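Local coordinates for protein-tyrosine-phosphatase (Shewanella sp., PDB 2Z72) that removes phosphate from phosphotyrosine as a cold-active phosphatase, probably through a two-zinc centre of the calcineurin-like phosphoesterase kind, at residues Leu145-Asn149 / Leu204-Gly208. Numbering follows the deposited sequence.
Sequences LLMGN and LYMHG. With ZN (zinc ion), chain C.
One zinc ion is gripped from both segments: Asn149 OD1 binds the zinc at 2.1 Å and His207 NE2 binds it at 2.0 Å. A water, 2.0 Å from the zinc through its oxygen, lies in the plane of the His207 ring at its edge. Asp114 and His286 complete the site, and Asp114 also ligates the second zinc with Asp78 and His80, the paired-metal centre of calcineurin-like phosphoesterases. The Asn149 amide and the imidazole are tilted 29° apart; OD1 and NE2 come close because they share the metal, not through a hydrogen bond. With CG anti to the backbone N (chi1 -177°), His207 places its ring so that Gly148 CA lies over one face, 3.9 Å from the ring centroid, in a CH-pi contact. A hydrogen bond from His207 ND1 to Thr112 O helps fix the ring's rotation and leaves NE2 to the metal. A water bridges the two backbones, donating to Met147 O and accepting from His207 N, each at 2.7 Å. Farther from the metal, Leu146 CD1 packs 4.1 Å from Tyr205 CB. Segment 145-149 links strand 142-145 to helix 149-156, with Gly148 at its N-cap, while 204-208 runs along strand 203-206, which lies between strands 197-200 and 281-284, and His207 lies just beyond that strand region.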
# COMPACT_ATOMS: atom_id res chain seq x y z
N LEU A 145 -3.82 -2.54 -3.38
CA LEU A 145 -2.60 -2.03 -2.76
C LEU A 145 -2.04 -0.98 -3.71
O LEU A 145 -1.66 -1.33 -4.83
CB LEU A 145 -1.56 -3.12 -2.59
CG LEU A 145 -0.21 -2.65 -2.06
CD1 LEU A 145 -0.33 -1.88 -0.74
CD2 LEU A 145 0.72 -3.83 -1.92
N LEU A 146 -2.04 0.28 -3.29
CA LEU A 146 -1.51 1.33 -4.12
C LEU A 146 -0.06 1.57 -3.77
O LEU A 146 0.40 1.42 -2.62
CB LEU A 146 -2.26 2.66 -3.98
CG LEU A 146 -3.77 2.55 -4.12
CD1 LEU A 146 -4.39 3.94 -4.03
CD2 LEU A 146 -4.17 1.86 -5.42
N MET A 147 0.71 1.99 -4.77
CA MET A 147 2.11 2.40 -4.55
C MET A 147 2.21 3.75 -3.88
O MET A 147 1.61 4.73 -4.31
CB MET A 147 2.83 2.53 -5.88
CG MET A 147 2.95 1.26 -6.69
SD MET A 147 4.24 0.12 -6.04
CE MET A 147 5.70 0.83 -6.70
N GLY A 148 2.96 3.79 -2.78
CA GLY A 148 3.30 5.03 -2.14
C GLY A 148 4.66 5.49 -2.46
O GLY A 148 5.42 4.86 -3.24
N ASN A 149 5.10 6.62 -1.86
CA ASN A 149 6.44 7.09 -2.15
C ASN A 149 7.50 6.12 -1.65
O ASN A 149 8.53 6.01 -2.34
CB ASN A 149 6.70 8.53 -1.64
CG ASN A 149 6.61 8.69 -0.16
OD1 ASN A 149 5.66 8.25 0.47
ND2 ASN A 149 7.54 9.40 0.46
N LEU A 204 -11.82 9.29 -4.89
CA LEU A 204 -10.47 9.12 -5.47
C LEU A 204 -9.48 8.78 -4.36
O LEU A 204 -9.55 9.40 -3.30
CB LEU A 204 -10.05 10.39 -6.19
CG LEU A 204 -8.95 10.27 -7.28
CD1 LEU A 204 -9.48 9.54 -8.50
CD2 LEU A 204 -8.48 11.66 -7.67
N TYR A 205 -8.57 7.85 -4.63
CA TYR A 205 -7.62 7.33 -3.63
C TYR A 205 -6.22 7.41 -4.23
O TYR A 205 -5.95 6.92 -5.32
CB TYR A 205 -7.90 5.88 -3.33
CG TYR A 205 -9.23 5.57 -2.74
CD1 TYR A 205 -10.35 5.43 -3.54
CD2 TYR A 205 -9.38 5.40 -1.37
CE1 TYR A 205 -11.60 5.15 -3.01
CE2 TYR A 205 -10.62 5.13 -0.84
CZ TYR A 205 -11.76 4.98 -1.65
OH TYR A 205 -12.97 4.74 -1.06
N MET A 206 -5.27 7.94 -3.45
CA MET A 206 -3.86 7.89 -3.77
C MET A 206 -3.07 8.22 -2.51
O MET A 206 -3.59 8.64 -1.49
CB MET A 206 -3.54 8.82 -4.93
CG MET A 206 -3.42 10.32 -4.70
SD MET A 206 -4.90 11.15 -4.10
CE MET A 206 -6.06 10.65 -5.39
N HIS A 207 -1.74 8.04 -2.62
CA HIS A 207 -0.94 8.16 -1.42
C HIS A 207 -0.82 9.59 -0.89
O HIS A 207 -1.06 9.82 0.31
CB HIS A 207 0.44 7.57 -1.71
CG HIS A 207 1.31 7.59 -0.49
ND1 HIS A 207 1.00 6.82 0.61
CD2 HIS A 207 2.43 8.26 -0.18
CE1 HIS A 207 1.88 7.05 1.54
NE2 HIS A 207 2.81 7.93 1.12
N GLY A 208 -0.43 10.53 -1.73
CA GLY A 208 -0.13 11.90 -1.33
C GLY A 208 -1.26 12.86 -1.57
O GLY A 208 -1.84 13.46 -0.65
ZN ZN C . 4.42 8.64 2.08
O HOH W 1 -0.61 6.30 -4.41
O HOH W 2 4.74 8.82 4.01